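PDB 5ANZ: soluble lytic transglycosylase B3 from Pseudomonas aeruginosa, which probably cleaves the glycan strands of peptidoglycan as a lytic transglycosylase, takes part in cell-wall turnover and binds a calcium ion. Local coordinates for residues Q77-V82 with V156-A161; D135-I140 with S237-L242; H174-A179 with F207-H212; G200-T205 with D226-P231. One frame throughout, in Å; residues are numbered along the deposited sequence.

Contact 1 of 4, residues Q77-V82 with V156-A161; sequences QPDPAV and VIRSLA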
loop_
_atom_site.group_PDB
_atom_site.type_symbol
_atom_site.label_atom_id
_atom_site.label_comp_id
_atom_site.label_asym_id
_atom_site.label_seq_id
_atom_site.Cartn_x
_atom_site.Cartn_y
_atom_site.Cartn_z
ATOM N N GLN A 77 -29.316 -1.489 0.247
ATOM C CA GLN A 77 -29.584 -0.872 -1.047
ATOM C C GLN A 77 -28.245 -0.379 -1.593
ATOM O O GLN A 77 -27.271 -0.318 -0.850
ATOM C CB GLN A 77 -30.572 0.293 -0.918
ATOM C CG GLN A 77 -32.015 -0.107 -0.638
ATOM C CD GLN A 77 -32.670 -0.781 -1.827
ATOM O OE1 GLN A 77 -32.982 -1.970 -1.785
ATOM N NE2 GLN A 77 -32.888 -0.020 -2.896
ATOM N N PRO A 78 -28.187 -0.010 -2.883
ATOM C CA PRO A 78 -26.895 0.516 -3.350
ATOM C C PRO A 78 -26.463 1.775 -2.597
ATOM O O PRO A 78 -27.303 2.539 -2.122
ATOM C CB PRO A 78 -27.160 0.823 -4.829
ATOM C CG PRO A 78 -28.256 -0.123 -5.203
ATOM C CD PRO A 78 -29.145 -0.176 -3.994
ATOM N N ASP A 79 -25.153 1.965 -2.486
ATOM C CA ASP A 79 -24.586 3.141 -1.831
ATOM C C ASP A 79 -23.909 4.053 -2.868
ATOM O O ASP A 79 -22.839 3.722 -3.378
ATOM C CB ASP A 79 -23.577 2.720 -0.766
ATOM C CG ASP A 79 -23.067 3.890 0.034
ATOM O OD1 ASP A 79 -23.360 5.049 -0.367
ATOM O OD2 ASP A 79 -22.393 3.660 1.063
ATOM N N PRO A 80 -24.519 5.209 -3.169
ATOM C CA PRO A 80 -23.964 6.082 -4.215
ATOM C C PRO A 80 -22.562 6.580 -3.881
ATOM O O PRO A 80 -21.789 6.883 -4.794
ATOM C CB PRO A 80 -24.958 7.247 -4.269
ATOM C CG PRO A 80 -26.227 6.688 -3.725
ATOM C CD PRO A 80 -25.804 5.715 -2.658
ATOM N N ALA A 81 -22.243 6.655 -2.593
ATOM C CA ALA A 81 -20.921 7.068 -2.146
ATOM C C ALA A 81 -19.875 6.059 -2.602
ATOM O O ALA A 81 -18.761 6.423 -2.979
ATOM C CB ALA A 81 -20.892 7.224 -0.627
ATOM N N VAL A 82 -20.244 4.783 -2.572
ATOM C CA VAL A 82 -19.350 3.727 -3.006
ATOM C C VAL A 82 -19.166 3.798 -4.531
ATOM O O VAL A 82 -18.053 3.646 -5.049
ATOM C CB VAL A 82 -19.895 2.350 -2.549
ATOM C CG1 VAL A 82 -19.122 1.221 -3.183
ATOM C CG2 VAL A 82 -19.828 2.255 -1.041
ATOM N N VAL A 156 -19.688 -3.629 4.925
ATOM C CA VAL A 156 -18.931 -4.319 3.875
ATOM C C VAL A 156 -19.861 -4.995 2.882
ATOM O O VAL A 156 -19.592 -4.979 1.670
ATOM C CB VAL A 156 -17.979 -5.355 4.496
ATOM C CG1 VAL A 156 -17.391 -6.288 3.434
ATOM C CG2 VAL A 156 -16.866 -4.614 5.252
ATOM N N ILE A 157 -20.964 -5.568 3.376
ATOM C CA ILE A 157 -21.896 -6.240 2.453
ATOM C C ILE A 157 -22.537 -5.220 1.517
ATOM O O ILE A 157 -22.643 -5.438 0.306
ATOM C CB ILE A 157 -22.984 -7.021 3.194
ATOM C CG1 ILE A 157 -22.346 -8.073 4.104
ATOM C CG2 ILE A 157 -23.967 -7.642 2.186
ATOM C CD1 ILE A 157 -21.517 -9.135 3.390
ATOM N N ARG A 158 -22.939 -4.084 2.068
ATOM C CA ARG A 158 -23.552 -3.048 1.248
ATOM C C ARG A 158 -22.571 -2.517 0.208
ATOM O O ARG A 158 -22.913 -2.355 -0.965
ATOM C CB ARG A 158 -24.053 -1.892 2.107
ATOM C CG ARG A 158 -24.847 -0.890 1.282
ATOM C CD ARG A 158 -25.349 0.278 2.125
ATOM N NE ARG A 158 -26.180 1.170 1.320
ATOM C CZ ARG A 158 -26.714 2.300 1.768
ATOM N NH1 ARG A 158 -26.504 2.682 3.027
ATOM N NH2 ARG A 158 -27.450 3.056 0.958
ATOM N N SER A 159 -21.343 -2.258 0.632
ATOM C CA SER A 159 -20.364 -1.678 -0.280
ATOM C C SER A 159 -20.016 -2.643 -1.411
ATOM O O SER A 159 -20.013 -2.253 -2.587
ATOM C CB SER A 159 -19.099 -1.274 0.476
ATOM O OG SER A 159 -19.412 -0.289 1.451
ATOM N N LEU A 160 -19.747 -3.902 -1.074
ATOM C CA LEU A 160 -19.392 -4.872 -2.113
ATOM C C LEU A 160 -20.574 -5.232 -3.018
ATOM O O LEU A 160 -20.381 -5.477 -4.214
ATOM C CB LEU A 160 -18.800 -6.136 -1.496
ATOM C CG LEU A 160 -17.413 -5.925 -0.862
ATOM C CD1 LEU A 160 -16.964 -7.180 -0.121
ATOM C CD2 LEU A 160 -16.388 -5.512 -1.911
ATOM N N ALA A 161 -21.791 -5.266 -2.472
ATOM C CA ALA A 161 -22.973 -5.490 -3.306
ATOM C C ALA A 161 -23.172 -4.344 -4.282
ATOM O O ALA A 161 -23.544 -4.555 -5.444
ATOM C CB ALA A 161 -24.224 -5.665 -2.426
HETATM O O HOH W 1 -21.977 1.082 1.869
#
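Arg-158 reaches out from helix 156-166 and grips the turn that leads into helix 80-87, so a helix N-terminus with its Asp N-cap is pinned to a neighbouring helix of the transglycosylase domain. The chain of Arg-158 runs extended from CG to NE, and its guanidinium takes two successive backbone carbonyls: NE gives a hydrogen bond to Gln-77 O at 2.8 Å, and NH2 one to Pro-78 O at 3.1 Å. Pro-78 O lies near the guanidinium plane, whereas Gln-77 O is tilted 21° from it. Over one face sits Asp-79, its CB 3.7 Å from Arg-158 NE. The carboxylate lies well out of the guanidinium plane, so any attraction is between charges, without an N-H aimed at it. Asp-79 OD1 accepts from Ala-81 N, the capping bond.

This polar side is partly exposed. The tight part is the buried pair Val-82 and Ser-159, where Val-82 CG2 rests against Ser-159 OG at 3.6 Å and CG1 against the backbone carbonyl of Ser-159. Lys-154 and Leu-163 add to the packing around Val-82. Between the two parts a water joins the segments: it donates to Asp-79 OD2 at 2.7 Å and lies 2.9 Å from Ser-159 OG, a hydroxyl that is also hydrogen-bonded to Asn-155 O.

Contact 2 of 4, residues D135-I140 with S237-L242; sequences DAVVAI and STANYL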
loop_
_atom_site.group_PDB
_atom_site.type_symbol
_atom_site.label_atom_id
_atom_site.label_comp_id
_atom_site.label_asym_id
_atom_site.label_seq_id
_atom_site.Cartn_x
_atom_site.Cartn_y
_atom_site.Cartn_z
ATOM N N ASP A 135 7.357 -3.224 15.816
ATOM C CA ASP A 135 7.283 -1.845 15.341
ATOM C C ASP A 135 6.696 -1.802 13.944
ATOM O O ASP A 135 5.959 -0.876 13.598
ATOM C CB ASP A 135 8.653 -1.168 15.348
ATOM C CG ASP A 135 9.161 -0.861 16.756
ATOM O OD1 ASP A 135 8.377 -0.944 17.731
ATOM O OD2 ASP A 135 10.360 -0.518 16.875
ATOM N N ALA A 136 6.995 -2.819 13.136
ATOM C CA ALA A 136 6.443 -2.887 11.786
ATOM C C ALA A 136 4.950 -3.228 11.809
ATOM O O ALA A 136 4.179 -2.617 11.080
ATOM C CB ALA A 136 7.195 -3.903 10.940
ATOM N N VAL A 137 4.555 -4.178 12.654
ATOM C CA VAL A 137 3.126 -4.496 12.844
ATOM C C VAL A 137 2.350 -3.248 13.257
ATOM O O VAL A 137 1.301 -2.933 12.686
ATOM C CB VAL A 137 2.940 -5.596 13.896
ATOM C CG1 VAL A 137 1.451 -5.851 14.167
ATOM C CG2 VAL A 137 3.585 -6.897 13.428
ATOM N N VAL A 138 2.870 -2.516 14.237
ATOM C CA VAL A 138 2.167 -1.331 14.700
ATOM C C VAL A 138 2.186 -0.219 13.641
ATOM O O VAL A 138 1.214 0.510 13.494
ATOM C CB VAL A 138 2.737 -0.835 16.050
ATOM C CG1 VAL A 138 2.189 0.553 16.418
ATOM C CG2 VAL A 138 2.383 -1.856 17.161
ATOM N N ALA A 139 3.264 -0.111 12.864
ATOM C CA ALA A 139 3.280 0.900 11.816
ATOM C C ALA A 139 2.223 0.616 10.758
ATOM O O ALA A 139 1.572 1.527 10.271
ATOM C CB ALA A 139 4.679 0.993 11.174
ATOM N N ILE A 140 2.065 -0.651 10.386
ATOM C CA ILE A 140 1.048 -1.009 9.388
ATOM C C ILE A 140 -0.342 -0.661 9.945
ATOM O O ILE A 140 -1.196 -0.104 9.239
ATOM C CB ILE A 140 1.126 -2.509 9.029
ATOM C CG1 ILE A 140 2.402 -2.840 8.228
ATOM C CG2 ILE A 140 -0.150 -2.951 8.254
ATOM C CD1 ILE A 140 2.368 -2.545 6.724
ATOM N N SER A 237 -3.059 -11.069 13.036
ATOM C CA SER A 237 -3.400 -11.188 11.627
ATOM C C SER A 237 -2.433 -10.388 10.768
ATOM O O SER A 237 -1.968 -10.862 9.730
ATOM C CB SER A 237 -4.846 -10.728 11.365
ATOM O OG SER A 237 -5.767 -11.543 12.066
ATOM N N THR A 238 -2.123 -9.174 11.205
ATOM C CA THR A 238 -1.194 -8.322 10.478
ATOM C C THR A 238 0.164 -8.996 10.378
ATOM O O THR A 238 0.784 -9.011 9.310
ATOM C CB THR A 238 -1.058 -6.970 11.168
ATOM O OG1 THR A 238 -2.349 -6.349 11.214
ATOM C CG2 THR A 238 -0.066 -6.057 10.410
ATOM N N ALA A 239 0.620 -9.552 11.495
ATOM C CA ALA A 239 1.926 -10.202 11.544
ATOM C C ALA A 239 1.950 -11.434 10.653
ATOM O O ALA A 239 2.922 -11.691 9.952
ATOM C CB ALA A 239 2.277 -10.587 12.985
ATOM N N ASN A 240 0.876 -12.211 10.702
ATOM C CA ASN A 240 0.779 -13.409 9.875
ATOM C C ASN A 240 0.899 -13.064 8.376
ATOM O O ASN A 240 1.571 -13.760 7.600
ATOM C CB ASN A 240 -0.550 -14.117 10.168
ATOM C CG ASN A 240 -0.627 -15.471 9.529
ATOM O OD1 ASN A 240 0.297 -16.261 9.634
ATOM N ND2 ASN A 240 -1.730 -15.750 8.855
ATOM N N TYR A 241 0.254 -11.981 7.969
ATOM C CA TYR A 241 0.286 -11.543 6.573
ATOM C C TYR A 241 1.687 -11.025 6.205
ATOM O O TYR A 241 2.218 -11.347 5.134
ATOM C CB TYR A 241 -0.788 -10.468 6.323
ATOM C CG TYR A 241 -0.952 -10.054 4.867
ATOM C CD1 TYR A 241 -0.138 -9.086 4.298
ATOM C CD2 TYR A 241 -1.931 -10.630 4.071
ATOM C CE1 TYR A 241 -0.296 -8.708 2.975
ATOM C CE2 TYR A 241 -2.089 -10.262 2.750
ATOM C CZ TYR A 241 -1.276 -9.300 2.209
ATOM O OH TYR A 241 -1.446 -8.928 0.893
ATOM N N LEU A 242 2.306 -10.251 7.095
ATOM C CA LEU A 242 3.679 -9.810 6.822
ATOM C C LEU A 242 4.644 -10.987 6.716
ATOM O O LEU A 242 5.561 -10.982 5.882
ATOM C CB LEU A 242 4.170 -8.842 7.905
ATOM C CG LEU A 242 3.572 -7.439 7.809
ATOM C CD1 LEU A 242 3.966 -6.639 9.069
ATOM C CD2 LEU A 242 4.026 -6.691 6.524
#
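Val-137 and Ile-140, one turn apart on helix 134-145, pack against Thr-238, Ala-239 and Leu-242 of helix 231-244. The short segments cross at 110° with their axes 9.5 Å apart at closest approach, and all the residues that touch are buried.

The contact across the helices is made by methyl and methylene groups. Val-137 uses both branches: CG2 meets Ala-239 CB at 3.9 Å, while CG1, anti to the backbone N (chi1 176°), comes within 4.1 Å of Thr-238 CG2. The same threonine methyl touches Ile-140 CG2 at 3.8 Å, so Thr-238 CG2 is shared between the two branched residues. Ile-140 and Leu-242 lie alongside one another, pointing opposite ways, with Ile-140 CG1 4.2 Å from Leu-242 CD1. That leucine methyl also lies 4.4 Å from Val-137 CG2.

No hydrogen bond passes between the helices, and the polar end of Thr-238 is settled within its own helix. Its OG1 is anti to the carbonyl carbon (chi1 -60°) and bonds to Ala-234 O one turn back, while CG2 meets the other helix. The hydroxyl is thereby satisfied in a buried place and the interface keeps its apolar character.

Around this core, Val-126 and Tyr-130 of helix 120-130 touch Ala-239, and Val-336 of helix 330-343 touches Ile-140. Ile-140 also touches Tyr-326, a residue seen to bind N-acetylglucosamine, though no sugar is bound here. The steep crossing is part of the buried helical core of the lysozyme-like transglycosylase domain.

Contact 3 of 4, residues H174-A179 with F207-H212; sequences HAQLLA and FIPTTH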
loop_
_atom_site.group_PDB
_atom_site.type_symbol
_atom_site.label_atom_id
_atom_site.label_comp_id
_atom_site.label_asym_id
_atom_site.label_seq_id
_atom_site.Cartn_x
_atom_site.Cartn_y
_atom_site.Cartn_z
ATOM N N HIS A 174 -17.822 -9.382 -6.752
ATOM C CA HIS A 174 -18.553 -10.634 -6.568
ATOM C C HIS A 174 -17.740 -11.622 -5.744
ATOM O O HIS A 174 -18.261 -12.263 -4.834
ATOM C CB HIS A 174 -18.920 -11.266 -7.922
ATOM C CG HIS A 174 -20.165 -10.702 -8.534
ATOM N ND1 HIS A 174 -20.159 -9.589 -9.349
ATOM C CD2 HIS A 174 -21.460 -11.096 -8.446
ATOM C CE1 HIS A 174 -21.393 -9.325 -9.739
ATOM N NE2 HIS A 174 -22.202 -10.223 -9.203
ATOM N N ALA A 175 -16.458 -11.744 -6.067
ATOM C CA ALA A 175 -15.580 -12.663 -5.359
ATOM C C ALA A 175 -15.434 -12.282 -3.883
ATOM O O ALA A 175 -15.486 -13.134 -2.999
ATOM C CB ALA A 175 -14.221 -12.707 -6.032
ATOM N N GLN A 176 -15.225 -11.000 -3.615
ATOM C CA GLN A 176 -15.059 -10.563 -2.244
ATOM C C GLN A 176 -16.366 -10.677 -1.482
ATOM O O GLN A 176 -16.366 -10.958 -0.282
ATOM C CB GLN A 176 -14.541 -9.128 -2.203
ATOM C CG GLN A 176 -13.185 -8.994 -2.847
ATOM C CD GLN A 176 -12.143 -9.891 -2.202
ATOM O OE1 GLN A 176 -12.143 -10.089 -0.990
ATOM N NE2 GLN A 176 -11.233 -10.433 -3.019
ATOM N N LEU A 177 -17.483 -10.462 -2.176
ATOM C CA LEU A 177 -18.788 -10.491 -1.523
ATOM C C LEU A 177 -19.119 -11.914 -1.066
ATOM O O LEU A 177 -19.602 -12.123 0.040
ATOM C CB LEU A 177 -19.877 -9.963 -2.464
ATOM C CG LEU A 177 -21.306 -9.928 -1.914
ATOM C CD1 LEU A 177 -21.385 -9.150 -0.601
ATOM C CD2 LEU A 177 -22.221 -9.316 -2.946
ATOM N N LEU A 178 -18.836 -12.900 -1.913
ATOM C CA LEU A 178 -19.023 -14.284 -1.499
ATOM C C LEU A 178 -18.124 -14.613 -0.303
ATOM O O LEU A 178 -18.540 -15.293 0.640
ATOM C CB LEU A 178 -18.745 -15.236 -2.661
ATOM C CG LEU A 178 -19.302 -16.641 -2.472
ATOM C CD1 LEU A 178 -20.825 -16.601 -2.428
ATOM C CD2 LEU A 178 -18.812 -17.561 -3.573
ATOM N N ALA A 179 -16.900 -14.095 -0.328
ATOM C CA ALA A 179 -15.949 -14.367 0.735
ATOM C C ALA A 179 -16.422 -13.735 2.042
ATOM O O ALA A 179 -16.299 -14.337 3.109
ATOM C CB ALA A 179 -14.564 -13.856 0.352
ATOM N N PHE A 207 -8.024 -5.688 5.737
ATOM C CA PHE A 207 -8.022 -6.864 4.859
ATOM C C PHE A 207 -9.270 -6.902 3.978
ATOM O O PHE A 207 -10.370 -6.735 4.504
ATOM C CB PHE A 207 -8.038 -8.155 5.671
ATOM C CG PHE A 207 -6.732 -8.541 6.332
ATOM C CD1 PHE A 207 -5.559 -7.829 6.126
ATOM C CD2 PHE A 207 -6.701 -9.686 7.131
ATOM C CE1 PHE A 207 -4.368 -8.253 6.731
ATOM C CE2 PHE A 207 -5.520 -10.124 7.725
ATOM C CZ PHE A 207 -4.358 -9.413 7.525
ATOM N N ILE A 208 -9.141 -7.196 2.684
ATOM C CA ILE A 208 -10.326 -7.569 1.905
ATOM C C ILE A 208 -10.733 -8.988 2.325
ATOM O O ILE A 208 -9.930 -9.724 2.893
ATOM C CB ILE A 208 -10.076 -7.493 0.384
ATOM C CG1 ILE A 208 -8.944 -8.434 -0.028
ATOM C CG2 ILE A 208 -9.755 -6.062 -0.038
ATOM C CD1 ILE A 208 -8.671 -8.442 -1.543
ATOM N N PRO A 209 -11.991 -9.369 2.069
ATOM C CA PRO A 209 -12.483 -10.659 2.561
ATOM C C PRO A 209 -11.605 -11.872 2.205
ATOM O O PRO A 209 -11.350 -12.698 3.091
ATOM C CB PRO A 209 -13.861 -10.759 1.905
ATOM C CG PRO A 209 -14.336 -9.287 1.917
ATOM C CD PRO A 209 -13.081 -8.519 1.555
ATOM N N THR A 210 -11.150 -11.994 0.960
ATOM C CA THR A 210 -10.354 -13.175 0.624
ATOM C C THR A 210 -9.018 -13.170 1.400
ATOM O O THR A 210 -8.515 -14.230 1.788
ATOM C CB THR A 210 -10.094 -13.290 -0.903
ATOM O OG1 THR A 210 -9.430 -12.112 -1.374
ATOM C CG2 THR A 210 -11.410 -13.492 -1.662
ATOM N N THR A 211 -8.449 -11.989 1.659
ATOM C CA THR A 211 -7.243 -11.930 2.472
ATOM C C THR A 211 -7.525 -12.313 3.925
ATOM O O THR A 211 -6.754 -13.032 4.562
ATOM C CB THR A 211 -6.605 -10.514 2.423
ATOM O OG1 THR A 211 -6.221 -10.235 1.073
ATOM C CG2 THR A 211 -5.400 -10.429 3.346
ATOM N N HIS A 212 -8.652 -11.849 4.456
ATOM C CA HIS A 212 -9.072 -12.285 5.774
ATOM C C HIS A 212 -9.172 -13.814 5.829
ATOM O O HIS A 212 -8.649 -14.449 6.750
ATOM C CB HIS A 212 -10.426 -11.658 6.145
ATOM C CG HIS A 212 -10.986 -12.161 7.436
ATOM N ND1 HIS A 212 -10.827 -11.489 8.628
ATOM C CD2 HIS A 212 -11.686 -13.288 7.720
ATOM C CE1 HIS A 212 -11.410 -12.179 9.593
ATOM N NE2 HIS A 212 -11.943 -13.258 9.076
#
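Gln-176 of helix 170-186 meets the start of helix 209-215 with its whole carboxamide, which pairs with the backbone and the side chain of a single residue, Thr-210.

The polar part is a two-bond clasp. Thr-210 N donates to Gln-176 OE1 at 2.9 Å, in the plane of the amide and on a lone pair, with an N-H...O angle of 167°. Gln-176 NE2 in turn donates to Thr-210 OG1 at 3.0 Å, and that oxygen lies in the plane of the amide too. Two bonds in the same plane should fix the rotation of the carboxamide. Thr-210 OG1 sits between its own backbone N and carbonyl carbon (chi1 58°), the crowded position, close to the N-H that the glutamine oxygen takes. Thr-210 N belongs to the first turn of the helix, so an oxygen from another helix serves an N-H at this end.

Van der Waals contacts flank the clasp. Pro-209 crosses the glutamine at about a right angle, its CD 3.1 Å from Gln-176 OE1. From the N-cap residue, Ile-208 CD1 rests on Gln-176 NE2 at 3.6 Å. The apolar pair is one turn along, where Ala-179 CB fits against Pro-209 CB at 3.5 Å; the same CB lies 3.8 Å from Thr-210 CG2. Leu-160 of helix 156-166 packs on both Gln-176 and Pro-209.

The arrangement fixes the start of helix 209-215, whose N-cap Ile-208 and first-turn Thr-211 bind N-acetylglucosamine in a structure of this protein; with none bound here, this is the unoccupied sugar site of the transglycosylase domain.

Contact 4 of 4, residues G200-T205 with D226-P231; sequences GAMGQT and DIWGSP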
loop_
_atom_site.group_PDB
_atom_site.type_symbol
_atom_site.label_atom_id
_atom_site.label_comp_id
_atom_site.label_asym_id
_atom_site.label_seq_id
_atom_site.Cartn_x
_atom_site.Cartn_y
_atom_site.Cartn_z
ATOM N N GLY A 200 -14.311 -2.476 0.324
ATOM C CA GLY A 200 -14.376 -3.763 0.987
ATOM C C GLY A 200 -13.208 -4.109 1.894
ATOM O O GLY A 200 -13.143 -5.225 2.404
ATOM N N ALA A 201 -12.285 -3.170 2.105
ATOM C CA ALA A 201 -11.195 -3.390 3.056
ATOM C C ALA A 201 -11.738 -3.294 4.476
ATOM O O ALA A 201 -12.362 -2.293 4.831
ATOM C CB ALA A 201 -10.071 -2.361 2.844
ATOM N N MET A 202 -11.497 -4.313 5.293
ATOM C CA MET A 202 -12.296 -4.490 6.509
ATOM C C MET A 202 -11.526 -4.216 7.788
ATOM O O MET A 202 -10.365 -4.605 7.936
ATOM C CB MET A 202 -12.856 -5.914 6.577
ATOM C CG MET A 202 -13.550 -6.346 5.324
ATOM S SD MET A 202 -14.291 -7.981 5.551
ATOM C CE MET A 202 -12.880 -8.960 6.024
ATOM N N GLY A 203 -12.188 -3.571 8.733
ATOM C CA GLY A 203 -11.724 -3.605 10.106
ATOM C C GLY A 203 -10.386 -2.925 10.356
ATOM O O GLY A 203 -10.005 -2.015 9.641
ATOM N N GLN A 204 -9.699 -3.377 11.397
ATOM C CA GLN A 204 -8.497 -2.692 11.845
ATOM C C GLN A 204 -7.343 -2.959 10.910
ATOM O O GLN A 204 -6.448 -2.119 10.773
ATOM C CB GLN A 204 -8.121 -3.114 13.254
ATOM C CG GLN A 204 -9.252 -2.881 14.247
ATOM C CD GLN A 204 -8.769 -2.709 15.658
ATOM O OE1 GLN A 204 -7.645 -2.275 15.890
ATOM N NE2 GLN A 204 -9.632 -3.036 16.627
ATOM N N THR A 205 -7.369 -4.121 10.264
ATOM C CA THR A 205 -6.281 -4.509 9.372
ATOM C C THR A 205 -6.498 -4.022 7.929
ATOM O O THR A 205 -5.571 -4.033 7.115
ATOM C CB THR A 205 -6.129 -6.036 9.349
ATOM O OG1 THR A 205 -7.373 -6.605 8.932
ATOM C CG2 THR A 205 -5.785 -6.558 10.741
ATOM N N ASP A 226 -11.573 -11.952 14.811
ATOM C CA ASP A 226 -12.247 -10.656 14.902
ATOM C C ASP A 226 -11.296 -9.489 14.688
ATOM O O ASP A 226 -10.760 -8.929 15.652
ATOM C CB ASP A 226 -12.926 -10.537 16.259
ATOM C CG ASP A 226 -13.568 -9.176 16.475
ATOM O OD1 ASP A 226 -13.790 -8.455 15.481
ATOM O OD2 ASP A 226 -13.861 -8.843 17.643
ATOM N N ILE A 227 -11.106 -9.110 13.427
ATOM C CA ILE A 227 -10.188 -8.024 13.107
ATOM C C ILE A 227 -10.881 -6.674 13.256
ATOM O O ILE A 227 -10.299 -5.652 12.924
ATOM C CB ILE A 227 -9.628 -8.137 11.673
ATOM C CG1 ILE A 227 -10.770 -8.127 10.659
ATOM C CG2 ILE A 227 -8.795 -9.428 11.517
ATOM C CD1 ILE A 227 -10.289 -8.038 9.192
ATOM N N TRP A 228 -12.117 -6.684 13.755
ATOM C CA TRP A 228 -12.854 -5.451 14.038
ATOM C C TRP A 228 -12.703 -5.001 15.488
ATOM O O TRP A 228 -12.410 -3.824 15.758
ATOM C CB TRP A 228 -14.348 -5.649 13.699
ATOM C CG TRP A 228 -14.554 -5.897 12.235
ATOM C CD1 TRP A 228 -14.840 -4.964 11.280
ATOM C CD2 TRP A 228 -14.480 -7.159 11.547
ATOM N NE1 TRP A 228 -14.934 -5.553 10.054
ATOM C CE2 TRP A 228 -14.719 -6.902 10.185
ATOM C CE3 TRP A 228 -14.224 -8.473 11.955
ATOM C CZ2 TRP A 228 -14.711 -7.909 9.217
ATOM C CZ3 TRP A 228 -14.206 -9.483 10.984
ATOM C CH2 TRP A 228 -14.445 -9.191 9.636
ATOM N N GLY A 229 -12.919 -5.921 16.419
ATOM C CA GLY A 229 -12.997 -5.557 17.822
ATOM C C GLY A 229 -11.912 -6.112 18.720
ATOM O O GLY A 229 -11.865 -5.797 19.913
ATOM N N SER A 230 -11.034 -6.946 18.170
ATOM C CA SER A 230 -9.996 -7.566 18.986
ATOM C C SER A 230 -8.597 -7.130 18.585
ATOM O O SER A 230 -8.120 -7.539 17.533
ATOM C CB SER A 230 -10.065 -9.087 18.874
ATOM O OG SER A 230 -8.894 -9.664 19.427
ATOM N N PRO A 231 -7.925 -6.328 19.420
ATOM C CA PRO A 231 -6.567 -5.932 19.022
ATOM C C PRO A 231 -5.655 -7.163 18.830
ATOM O O PRO A 231 -4.844 -7.191 17.897
ATOM C CB PRO A 231 -6.092 -5.068 20.195
ATOM C CG PRO A 231 -7.373 -4.570 20.839
ATOM C CD PRO A 231 -8.360 -5.685 20.676
#
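Gly-203 comes unusually close to the turn at Ile-227 and Trp-228: its CA is 4.5 Å from Trp-228 CA, and a side chain there would run into Ile-227 O. The same CA lies 3.6 Å from CD1 of the Trp-228 indole. Its positive phi of 66° also suits glycine. The next residue then fastens the loops twice. Gln-204 N donates to Ile-227 O at 2.8 Å, nearly straight, and Gln-204 NE2 to Trp-228 O at 3.0 Å, from well above that carbonyl's plane. Gln-204 OE1 accepts from Trp-141 NE1, so both ends of the amide are used.

Met-202 SD lies at the edge of the Trp-228 ring, 3.7 Å from CZ2, a Met-aromatic contact; Trp-228 NE1 is held by Ile-195 O. Ile-227 CD1 pushes to 3.3 Å from Thr-205 OG1. Asp-226 OD1 accepts twice from one face of its carboxylate: Trp-228 N makes an Asx turn, Gly-229 N an Asx motif.

Asp-226 N bonds to the calcium ligand Asp-233, and Ser-230 OG caps Asp-233 N. The two Gln-204 bonds to the carbonyls of Ile-227 and Trp-228 are consistent with the loop leading to Ile-208 being tied to the segment beside the calcium site.

In the fold
Contacts 3 and 4 form the middle of the set, their centres about 13 Å apart, joined by a probable hydrogen bond between Phe-207 O and Met-202 N (2.8 Å). Contact 1 abuts contact 3 where Leu-160 CD1 meets Gln-176 CB at 3.7 Å, and contact 4 where Val-156 packs on Met-202. Contact 2 reaches contact 4 through Thr-238 and Thr-205, and contact 3 through Tyr-241 and Thr-211; contacts 1 and 2 do not touch. The sugar site, empty here but seen occupied in this protein, draws on contact 3 (Ile-208, Thr-211) and on Tyr-326, whose side chain is about 4 Å from those of Ile-140 and Thr-205. Calcium lies about 5 Å from the Ser-230 side chain of contact 4.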